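Flavoredoxin (Desulfovibrio vulgaris str. 'Miyazaki F', PDB 2D5M) binds flavin mononucleotide and probably carries electrons through it, as a dimeric member of the flavin reductase-like family. Local coordinates at residues Thr9-Val19 and Ile30-Ile38; Phe114-Ile123 and Phe134-Asp144. All coordinates share one frame; numbering follows the deposited sequence. Where two conformers were deposited one is given.

In the fold
Contact 1 (9-19 with 30-38) and contact 2 (114-123 with 134-144) are two antiparallel hairpins of one curled eight-stranded sheet in the FMN-binding domain. Strand 65-70 pairs with both strand 14-22 and strand 116-126, and strand 44-48 with both strand 28-41 and strand 133-144, so the hairpins are joined through a neighbour on each strand. Their centres lie about 14 Å apart, and in the conformer given for Leu18 they meet directly, its CD2 packing 3.6 Å from Phe114 CE2. The backbone of contact 1 (Ala32, Ala34, Trp35) hydrogen-bonds the flavin; in contact 2 the Phe134 side chain stays about 8 Å from FMN. Both contacts also touch the second subunit.

Contact 1: residues Thr9-Val19 and Ile30-Ile38; sequences TLAYPTPLFLV and IMAAAWAGI. With FMN (flavin mononucleotide), chain E.
Phe17 and Ala33 form an antiparallel hydrogen-bonded pair, with Phe17 N to Ala33 O at 3.0 Å and Ala33 N to Phe17 O returning the bond. Val19 and Met31 repeat this reciprocal pattern in the hairpin of strands 14-22 and 28-41. The two bonds of the Phe17-Ala33 pair differ in geometry: Ala33 N lies in the carbonyl plane of Phe17, whereas Phe17 N is tilted 28° from that of Ala33. Between these pairs, Leu18 and Ala32 are non-hydrogen-bonded partners, so the amide and carbonyl of Ala32 can serve the ligand. FMN O2' donates to Ala32 O at 2.7 Å and accepts a weak bond from Ala32 N. Beyond the paired residues, Ala34 N reaches FMN N5 at 3.1 Å, with a weaker bond to O4, and Trp35 N meets FMN O4 at 2.9 Å. Trp35 centres an inverse gamma turn, closed by a weak Ala36 N to Ala34 O bond.

In the conformer given for Met31, the bend at chi2 sets SD against Val19 CB at 3.7 Å and that at chi3 turns CE to FMN N1 and C2. Ala36 CB touches CD1 and CE1 of the Phe17 ring, one face of which carries Pro15 CB. The Trp35 indole crosses Thr9 at about a right angle, and its NE1 bonds Ser41 OG of the second subunit. Thr14 OG1 is satisfied by Phe164 O. Pro15 O, by contrast, is buried without a conventional donor; it meets Ala34 CB at 3.1 Å and takes a CA-H...O contact from Ala34 CA.

Two backbone N-H groups thus match the acceptors N5 and O4 of oxidised flavin; on full reduction N5 would become a donor, so its bond to Ala34 N would probably have to change.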
loop_
_atom_site.group_PDB
_atom_site.type_symbol
_atom_site.label_atom_id
_atom_site.label_comp_id
_atom_site.label_asym_id
_atom_site.label_seq_id
_atom_site.Cartn_x
_atom_site.Cartn_y
_atom_site.Cartn_z
ATOM N N THR A 9 -12.344 -5.178 -3.765
ATOM C CA THR A 9 -11.066 -4.515 -3.589
ATOM C C THR A 9 -10.966 -3.957 -2.169
ATOM O O THR A 9 -11.122 -2.729 -1.956
ATOM C CB THR A 9 -10.829 -3.395 -4.626
ATOM O OG1 THR A 9 -11.943 -2.478 -4.565
ATOM C CG2 THR A 9 -10.725 -3.959 -6.002
ATOM N N LEU A 10 -10.752 -4.846 -1.229
ATOM C CA LEU A 10 -10.828 -4.531 0.186
ATOM C C LEU A 10 -9.587 -5.042 0.881
ATOM O O LEU A 10 -9.376 -6.237 1.005
ATOM C CB LEU A 10 -12.063 -5.121 0.762
ATOM C CG LEU A 10 -12.533 -4.771 2.128
ATOM C CD1 LEU A 10 -12.500 -3.295 2.441
ATOM C CD2 LEU A 10 -13.993 -5.320 2.319
ATOM N N ALA A 11 -8.764 -4.120 1.341
ATOM C CA ALA A 11 -7.561 -4.376 2.090
ATOM C C ALA A 11 -7.193 -3.109 2.843
ATOM O O ALA A 11 -7.621 -2.022 2.428
ATOM C CB ALA A 11 -6.416 -4.818 1.207
ATOM N N TYR A 12 -6.419 -3.238 3.923
ATOM C CA TYR A 12 -6.007 -2.078 4.695
ATOM C C TYR A 12 -4.549 -2.266 5.120
ATOM O O TYR A 12 -4.158 -3.422 5.393
ATOM C CB TYR A 12 -6.752 -1.933 5.996
ATOM C CG TYR A 12 -8.245 -1.955 5.917
ATOM C CD1 TYR A 12 -8.954 -0.998 5.159
ATOM C CD2 TYR A 12 -8.972 -2.907 6.571
ATOM C CE1 TYR A 12 -10.314 -1.024 5.083
ATOM C CE2 TYR A 12 -10.355 -2.902 6.526
ATOM C CZ TYR A 12 -11.028 -1.981 5.795
ATOM O OH TYR A 12 -12.407 -2.012 5.737
ATOM N N PRO A 13 -3.785 -1.198 5.268
ATOM C CA PRO A 13 -4.073 0.147 4.757
ATOM C C PRO A 13 -3.916 0.154 3.246
ATOM O O PRO A 13 -3.270 -0.706 2.677
ATOM C CB PRO A 13 -2.966 0.997 5.388
ATOM C CG PRO A 13 -1.813 0.042 5.406
ATOM C CD PRO A 13 -2.422 -1.269 5.835
ATOM N N THR A 14 -4.481 1.193 2.621
ATOM C CA THR A 14 -4.110 1.590 1.249
ATOM C C THR A 14 -3.660 3.039 1.315
ATOM O O THR A 14 -4.122 3.794 2.199
ATOM C CB THR A 14 -5.204 1.357 0.177
ATOM O OG1 THR A 14 -6.211 2.363 0.259
ATOM C CG2 THR A 14 -5.816 -0.032 0.338
ATOM N N PRO A 15 -2.759 3.444 0.439
ATOM C CA PRO A 15 -2.239 4.815 0.488
ATOM C C PRO A 15 -3.152 5.780 -0.220
ATOM O O PRO A 15 -4.113 5.447 -0.931
ATOM C CB PRO A 15 -0.902 4.666 -0.221
ATOM C CG PRO A 15 -1.160 3.625 -1.252
ATOM C CD PRO A 15 -2.082 2.641 -0.603
ATOM N N LEU A 16 -2.811 7.059 -0.050
ATOM C CA LEU A 16 -3.439 8.141 -0.788
ATOM C C LEU A 16 -2.313 8.982 -1.364
ATOM O O LEU A 16 -1.878 9.985 -0.788
ATOM C CB LEU A 16 -4.400 8.993 0.098
ATOM C CG LEU A 16 -5.162 10.109 -0.639
ATOM C CD1 LEU A 16 -6.066 9.522 -1.690
ATOM C CD2 LEU A 16 -5.925 10.979 0.351
ATOM N N PHE A 17 -1.779 8.532 -2.491
ATOM C CA PHE A 17 -0.704 9.219 -3.176
ATOM C C PHE A 17 -1.260 10.253 -4.152
ATOM O O PHE A 17 -2.107 9.936 -4.952
ATOM C CB PHE A 17 0.107 8.203 -3.971
ATOM C CG PHE A 17 0.903 7.198 -3.113
ATOM C CD1 PHE A 17 1.318 6.008 -3.710
ATOM C CD2 PHE A 17 1.250 7.408 -1.777
ATOM C CE1 PHE A 17 2.084 5.065 -3.068
ATOM C CE2 PHE A 17 2.051 6.437 -1.128
ATOM C CZ PHE A 17 2.481 5.287 -1.754
ATOM N N LEU A 18 -0.698 11.464 -4.151
ATOM C CA LEU A 18 -1.011 12.395 -5.208
ATOM C C LEU A 18 0.104 12.338 -6.261
ATOM O O LEU A 18 1.264 12.716 -6.009
ATOM C CB LEU A 18 -1.224 13.818 -4.757
ATOM C CG LEU A 18 -2.574 14.014 -4.030
ATOM C CD1 LEU A 18 -2.526 13.348 -2.667
ATOM C CD2 LEU A 18 -2.928 15.498 -4.008
ATOM N N VAL A 19 -0.231 11.816 -7.432
ATOM C CA VAL A 19 0.709 11.605 -8.529
ATOM C C VAL A 19 0.774 12.871 -9.335
ATOM O O VAL A 19 -0.247 13.328 -9.883
ATOM C CB VAL A 19 0.258 10.424 -9.397
ATOM C CG1 VAL A 19 1.216 10.252 -10.554
ATOM C CG2 VAL A 19 0.197 9.120 -8.587
ATOM N N ILE A 30 -2.079 16.927 -10.556
ATOM C CA ILE A 30 -2.048 15.922 -9.531
ATOM C C ILE A 30 -3.332 15.120 -9.639
ATOM O O ILE A 30 -4.399 15.695 -9.897
ATOM C CB ILE A 30 -1.951 16.504 -8.096
ATOM C CG1 ILE A 30 -2.743 17.814 -7.934
ATOM C CG2 ILE A 30 -0.489 16.628 -7.674
ATOM C CD1 ILE A 30 -2.861 18.362 -6.515
ATOM N N MET A 31 -3.225 13.807 -9.401
ATOM C CA MET A 31 -4.375 12.916 -9.259
ATOM C C MET A 31 -4.164 12.051 -8.048
ATOM O O MET A 31 -3.041 11.864 -7.596
ATOM C CB MET A 31 -4.652 12.092 -10.514
ATOM C CG MET A 31 -3.490 11.218 -10.951
ATOM S SD MET A 31 -3.332 9.668 -10.055
ATOM C CE MET A 31 -4.641 8.674 -10.770
ATOM N N ALA A 32 -5.241 11.507 -7.480
ATOM C CA ALA A 32 -5.144 10.588 -6.357
ATOM C C ALA A 32 -5.024 9.138 -6.827
ATOM O O ALA A 32 -5.774 8.697 -7.732
ATOM C CB ALA A 32 -6.381 10.717 -5.492
ATOM N N ALA A 33 -4.148 8.397 -6.194
ATOM C CA ALA A 33 -3.945 6.969 -6.485
ATOM C C ALA A 33 -3.821 6.204 -5.162
ATOM O O ALA A 33 -2.946 6.509 -4.362
ATOM C CB ALA A 33 -2.735 6.716 -7.328
ATOM N N ALA A 34 -4.659 5.189 -4.999
ATOM C CA ALA A 34 -4.549 4.248 -3.904
ATOM C C ALA A 34 -4.128 2.857 -4.346
ATOM O O ALA A 34 -3.728 2.041 -3.498
ATOM C CB ALA A 34 -5.866 4.146 -3.140
ATOM N N TRP A 35 -4.239 2.528 -5.647
ATOM C CA TRP A 35 -3.846 1.213 -6.166
ATOM C C TRP A 35 -2.356 1.311 -6.475
ATOM O O TRP A 35 -1.918 1.483 -7.615
ATOM C CB TRP A 35 -4.640 0.832 -7.389
ATOM C CG TRP A 35 -6.067 0.378 -7.215
ATOM C CD1 TRP A 35 -6.770 -0.169 -8.238
ATOM C CD2 TRP A 35 -6.962 0.371 -6.089
ATOM N NE1 TRP A 35 -8.026 -0.510 -7.838
ATOM C CE2 TRP A 35 -8.182 -0.195 -6.522
ATOM C CE3 TRP A 35 -6.868 0.757 -4.749
ATOM C CZ2 TRP A 35 -9.280 -0.358 -5.691
ATOM C CZ3 TRP A 35 -7.958 0.607 -3.910
ATOM C CH2 TRP A 35 -9.170 0.042 -4.384
ATOM N N ALA A 36 -1.551 1.266 -5.425
ATOM C CA ALA A 36 -0.160 1.641 -5.472
ATOM C C ALA A 36 0.560 1.105 -4.259
ATOM O O ALA A 36 -0.040 0.853 -3.215
ATOM C CB ALA A 36 -0.011 3.175 -5.505
ATOM N N GLY A 37 1.897 1.005 -4.391
ATOM C CA GLY A 37 2.741 0.672 -3.255
ATOM C C GLY A 37 4.154 0.485 -3.736
ATOM O O GLY A 37 4.456 0.553 -4.912
ATOM N N ILE A 38 5.081 0.331 -2.764
ATOM C CA ILE A 38 6.472 0.032 -3.097
ATOM C C ILE A 38 6.505 -1.335 -3.744
ATOM O O ILE A 38 5.823 -2.257 -3.272
ATOM C CB ILE A 38 7.364 0.158 -1.873
ATOM C CG1 ILE A 38 7.319 1.600 -1.317
ATOM C CG2 ILE A 38 8.786 -0.298 -2.154
ATOM C CD1 ILE A 38 7.959 1.759 0.043
HETATM N N1 FMN E . -7.455 6.393 -10.413
HETATM C C2 FMN E . -6.520 5.534 -10.928
HETATM O O2 FMN E . -6.385 5.404 -12.153
HETATM N N3 FMN E . -5.748 4.780 -10.048
HETATM C C4 FMN E . -5.863 4.794 -8.676
HETATM O O4 FMN E . -5.127 4.074 -7.968
HETATM C C4A FMN E . -6.870 5.645 -8.144
HETATM N N5 FMN E . -7.079 5.666 -6.805
HETATM C C5A FMN E . -7.944 6.629 -6.348
HETATM C C6 FMN E . -8.165 6.697 -4.944
HETATM C C7 FMN E . -8.980 7.651 -4.357
HETATM C C7M FMN E . -9.246 7.683 -2.870
HETATM C C8 FMN E . -9.590 8.626 -5.231
HETATM C C8M FMN E . -10.416 9.743 -4.612
HETATM C C9 FMN E . -9.442 8.525 -6.604
HETATM C C9A FMN E . -8.633 7.559 -7.178
HETATM N N10 FMN E . -8.470 7.391 -8.571
HETATM C C10 FMN E . -7.558 6.489 -9.061
HETATM C "C1'" FMN E . -9.231 8.258 -9.513
HETATM C "C2'" FMN E . -8.386 9.393 -10.088
HETATM O "O2'" FMN E . -7.665 10.108 -9.077
HETATM C "C3'" FMN E . -9.320 10.374 -10.803
HETATM O "O3'" FMN E . -9.829 9.690 -11.972
HETATM C "C4'" FMN E . -8.669 11.691 -11.198
HETATM O "O4'" FMN E . -9.761 12.597 -11.515
HETATM C "C5'" FMN E . -7.753 11.592 -12.368
HETATM O "O5'" FMN E . -7.230 12.932 -12.638
HETATM P P FMN E . -6.511 13.284 -14.036
HETATM O O1P FMN E . -7.509 13.002 -15.168
HETATM O O2P FMN E . -5.262 12.454 -14.210
HETATM O O3P FMN E . -6.242 14.765 -13.841
#

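Contact 2: residues Phe114-Ile123 and Phe134-Asp144; sequences FPMAIELKLI and FIGEIMDVKVD
Glu119 turns CG anti to its carbonyl carbon (chi1 -61°), and Lys142, bent at chi3 and chi4, folds its amine across to meet it in this antiparallel beta hairpin of strands 116-126 and 133-144. Lys142 NZ bonds Glu119 OE2 at 2.8 Å, arriving 37° out of the carboxylate plane, and grips Asp140 OD2 at 2.7 Å through the anti lone pair. A salt bridge to Glu104 adds a third carboxylate, which would probably favour a charged lysine. Glu119 is held further by backbone N-H groups of Glu104 and His105, and Asp140 OD1 by Ser4 of the second subunit.

The same place breaks the register. Glu119 N bonds Asp140 O while Glu119 O accepts from Met139 N at 2.8 Å; two residues facing one define a classic beta bulge. On the other face, Ile118 CG2 packs against Ile138 CG2 at 3.8 Å and Leu120 CD2 against Ile138 CG1, with Met116 and Val141 continuing the apolar row. Strand 65-70 pairs along the far edge of 116-126, and Lys142 to Asp144 extend the sheet into a strand of the second subunit. At the other end, Lys121 and Glu137 run side by side, joined by a weak salt bridge. Beyond it, the methyl Leu122 CD1 lies obliquely against Phe134, 3.7 Å from CD2.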
loop_
_atom_site.group_PDB
_atom_site.type_symbol
_atom_site.label_atom_id
_atom_site.label_comp_id
_atom_site.label_asym_id
_atom_site.label_seq_id
_atom_site.Cartn_x
_atom_site.Cartn_y
_atom_site.Cartn_z
ATOM N N PHE A 114 2.728 19.828 0.923
ATOM C CA PHE A 114 2.653 18.525 1.583
ATOM C C PHE A 114 3.969 18.215 2.288
ATOM O O PHE A 114 5.014 18.708 1.912
ATOM C CB PHE A 114 2.300 17.437 0.598
ATOM C CG PHE A 114 0.878 17.474 0.060
ATOM C CD1 PHE A 114 -0.035 18.500 0.308
ATOM C CD2 PHE A 114 0.438 16.407 -0.716
ATOM C CE1 PHE A 114 -1.297 18.498 -0.260
ATOM C CE2 PHE A 114 -0.814 16.414 -1.268
ATOM C CZ PHE A 114 -1.680 17.447 -1.066
ATOM N N PRO A 115 3.907 17.376 3.313
ATOM C CA PRO A 115 5.084 17.153 4.134
ATOM C C PRO A 115 6.149 16.294 3.491
ATOM O O PRO A 115 7.332 16.282 3.912
ATOM C CB PRO A 115 4.500 16.456 5.360
ATOM C CG PRO A 115 3.246 15.749 4.865
ATOM C CD PRO A 115 2.712 16.782 3.924
ATOM N N MET A 116 5.777 15.512 2.512
ATOM C CA MET A 116 6.667 14.511 1.919
ATOM C C MET A 116 6.374 14.407 0.414
ATOM O O MET A 116 5.226 14.345 -0.005
ATOM C CB MET A 116 6.448 13.176 2.580
ATOM C CG MET A 116 7.256 12.021 2.083
ATOM S SD MET A 116 7.039 10.729 3.343
ATOM C CE MET A 116 8.067 9.526 2.603
ATOM N N ALA A 117 7.441 14.336 -0.374
ATOM C CA ALA A 117 7.335 14.227 -1.815
ATOM C C ALA A 117 8.449 13.265 -2.307
ATOM O O ALA A 117 9.545 13.249 -1.781
ATOM C CB ALA A 117 7.455 15.572 -2.479
ATOM N N ILE A 118 8.097 12.490 -3.306
ATOM C CA ILE A 118 8.973 11.495 -3.901
ATOM C C ILE A 118 9.084 11.798 -5.389
ATOM O O ILE A 118 8.048 12.021 -6.046
ATOM C CB ILE A 118 8.377 10.071 -3.675
ATOM C CG1 ILE A 118 8.039 9.818 -2.224
ATOM C CG2 ILE A 118 9.338 9.046 -4.250
ATOM C CD1 ILE A 118 7.284 8.522 -1.988
ATOM N N GLU A 119 10.292 11.839 -5.919
ATOM C CA GLU A 119 10.546 12.065 -7.325
ATOM C C GLU A 119 10.846 10.752 -8.021
ATOM O O GLU A 119 11.754 10.027 -7.566
ATOM C CB GLU A 119 11.746 13.029 -7.500
ATOM C CG GLU A 119 11.525 14.389 -6.888
ATOM C CD GLU A 119 12.456 15.455 -7.421
ATOM O OE1 GLU A 119 12.845 15.320 -8.629
ATOM O OE2 GLU A 119 12.722 16.419 -6.669
ATOM N N LEU A 120 10.112 10.449 -9.079
ATOM C CA LEU A 120 10.250 9.159 -9.759
ATOM C C LEU A 120 10.488 9.315 -11.263
ATOM O O LEU A 120 9.920 10.142 -11.962
ATOM C CB LEU A 120 9.017 8.266 -9.541
ATOM C CG LEU A 120 8.692 8.013 -8.066
ATOM C CD1 LEU A 120 7.564 8.934 -7.564
ATOM C CD2 LEU A 120 8.332 6.552 -7.789
ATOM N N LYS A 121 11.369 8.418 -11.750
ATOM C CA LYS A 121 11.649 8.225 -13.167
ATOM C C LYS A 121 10.925 7.001 -13.642
ATOM O O LYS A 121 11.066 5.912 -13.043
ATOM C CB LYS A 121 13.149 8.050 -13.395
ATOM C CG LYS A 121 13.629 7.692 -14.782
ATOM C CD LYS A 121 15.129 7.447 -14.891
ATOM C CE LYS A 121 15.596 6.237 -14.100
ATOM N NZ LYS A 121 16.902 5.644 -14.426
ATOM N N LEU A 122 10.151 7.054 -14.726
ATOM C CA LEU A 122 9.470 5.881 -15.232
ATOM C C LEU A 122 10.494 4.857 -15.744
ATOM O O LEU A 122 11.313 5.198 -16.614
ATOM C CB LEU A 122 8.554 6.280 -16.389
ATOM C CG LEU A 122 7.669 5.155 -16.919
ATOM C CD1 LEU A 122 6.721 4.645 -15.867
ATOM C CD2 LEU A 122 6.930 5.607 -18.199
ATOM N N ILE A 123 10.421 3.632 -15.257
ATOM C CA ILE A 123 11.329 2.564 -15.677
ATOM C C ILE A 123 10.578 1.382 -16.303
ATOM O O ILE A 123 11.214 0.655 -17.090
ATOM C CB ILE A 123 12.297 2.128 -14.566
ATOM C CG1 ILE A 123 11.577 1.668 -13.298
ATOM C CG2 ILE A 123 13.294 3.235 -14.292
ATOM C CD1 ILE A 123 12.487 0.869 -12.376
ATOM N N PHE A 134 2.361 1.572 -13.944
ATOM C CA PHE A 134 3.607 2.303 -14.154
ATOM C C PHE A 134 4.558 2.024 -12.989
ATOM O O PHE A 134 4.117 2.086 -11.837
ATOM C CB PHE A 134 3.374 3.821 -14.236
ATOM C CG PHE A 134 2.614 4.303 -15.422
ATOM C CD1 PHE A 134 1.403 4.936 -15.261
ATOM C CD2 PHE A 134 3.109 4.205 -16.719
ATOM C CE1 PHE A 134 0.738 5.439 -16.343
ATOM C CE2 PHE A 134 2.377 4.712 -17.782
ATOM C CZ PHE A 134 1.184 5.310 -17.620
ATOM N N ILE A 135 5.792 1.719 -13.288
ATOM C CA ILE A 135 6.814 1.477 -12.265
ATOM C C ILE A 135 7.765 2.637 -12.327
ATOM O O ILE A 135 8.423 2.901 -13.369
ATOM C CB ILE A 135 7.564 0.173 -12.510
ATOM C CG1 ILE A 135 6.629 -1.016 -12.756
ATOM C CG2 ILE A 135 8.522 -0.067 -11.363
ATOM C CD1 ILE A 135 5.699 -1.264 -11.629
ATOM N N GLY A 136 7.848 3.390 -11.232
ATOM C CA GLY A 136 8.783 4.487 -11.116
ATOM C C GLY A 136 9.934 4.144 -10.205
ATOM O O GLY A 136 9.744 3.585 -9.135
ATOM N N GLU A 137 11.130 4.491 -10.657
ATOM C CA GLU A 137 12.324 4.418 -9.820
ATOM C C GLU A 137 12.349 5.671 -8.954
ATOM O O GLU A 137 12.270 6.787 -9.451
ATOM C CB GLU A 137 13.589 4.347 -10.652
ATOM C CG GLU A 137 14.845 4.324 -9.823
ATOM C CD GLU A 137 16.137 4.112 -10.590
ATOM O OE1 GLU A 137 16.074 3.762 -11.801
ATOM O OE2 GLU A 137 17.224 4.307 -9.967
ATOM N N ILE A 138 12.496 5.497 -7.658
ATOM C CA ILE A 138 12.621 6.587 -6.715
ATOM C C ILE A 138 14.006 7.205 -6.830
ATOM O O ILE A 138 15.018 6.558 -6.580
ATOM C CB ILE A 138 12.408 6.085 -5.258
ATOM C CG1 ILE A 138 11.010 5.501 -5.086
ATOM C CG2 ILE A 138 12.684 7.176 -4.265
ATOM C CD1 ILE A 138 10.777 4.769 -3.752
ATOM N N MET A 139 14.023 8.478 -7.234
ATOM C CA MET A 139 15.243 9.241 -7.401
ATOM C C MET A 139 15.561 10.062 -6.177
ATOM O O MET A 139 16.751 10.377 -5.921
ATOM C CB MET A 139 15.169 10.118 -8.676
ATOM C CG MET A 139 14.764 9.378 -9.916
ATOM S SD MET A 139 15.669 7.852 -10.273
ATOM C CE MET A 139 17.266 8.530 -10.637
ATOM N N ASP A 140 14.542 10.481 -5.415
ATOM C CA ASP A 140 14.723 11.269 -4.205
ATOM C C ASP A 140 13.451 11.231 -3.423
ATOM O O ASP A 140 12.354 11.190 -3.966
ATOM C CB ASP A 140 15.052 12.738 -4.538
ATOM C CG ASP A 140 15.608 13.524 -3.380
ATOM O OD1 ASP A 140 16.241 12.930 -2.480
ATOM O OD2 ASP A 140 15.458 14.758 -3.351
ATOM N N VAL A 141 13.585 11.248 -2.115
ATOM C CA VAL A 141 12.488 11.441 -1.169
ATOM C C VAL A 141 12.803 12.705 -0.353
ATOM O O VAL A 141 13.872 12.806 0.251
ATOM C CB VAL A 141 12.365 10.221 -0.249
ATOM C CG1 VAL A 141 11.248 10.495 0.774
ATOM C CG2 VAL A 141 12.157 8.934 -1.028
ATOM N N LYS A 142 11.903 13.664 -0.379
ATOM C CA LYS A 142 12.037 14.944 0.274
ATOM C C LYS A 142 11.020 15.060 1.391
ATOM O O LYS A 142 9.839 14.789 1.179
ATOM C CB LYS A 142 11.841 16.121 -0.711
ATOM C CG LYS A 142 13.034 16.339 -1.647
ATOM C CD LYS A 142 12.856 17.682 -2.355
ATOM C CE LYS A 142 12.883 17.547 -3.844
ATOM N NZ LYS A 142 14.144 16.923 -4.341
ATOM N N VAL A 143 11.478 15.481 2.545
ATOM C CA VAL A 143 10.585 15.585 3.733
ATOM C C VAL A 143 10.831 16.903 4.396
ATOM O O VAL A 143 11.957 17.342 4.579
ATOM C CB VAL A 143 10.841 14.403 4.663
ATOM C CG1 VAL A 143 9.951 14.527 5.906
ATOM C CG2 VAL A 143 10.590 13.066 3.980
ATOM N N ASP A 144 9.783 17.555 4.834
ATOM C CA ASP A 144 9.880 18.782 5.638
ATOM C C ASP A 144 10.818 18.545 6.831
ATOM O O ASP A 144 10.704 17.542 7.564
ATOM C CB ASP A 144 8.496 19.193 6.115
ATOM C CG ASP A 144 7.560 19.870 5.148
ATOM O OD1 ASP A 144 8.064 20.214 4.067
ATOM O OD2 ASP A 144 6.367 20.051 5.436
#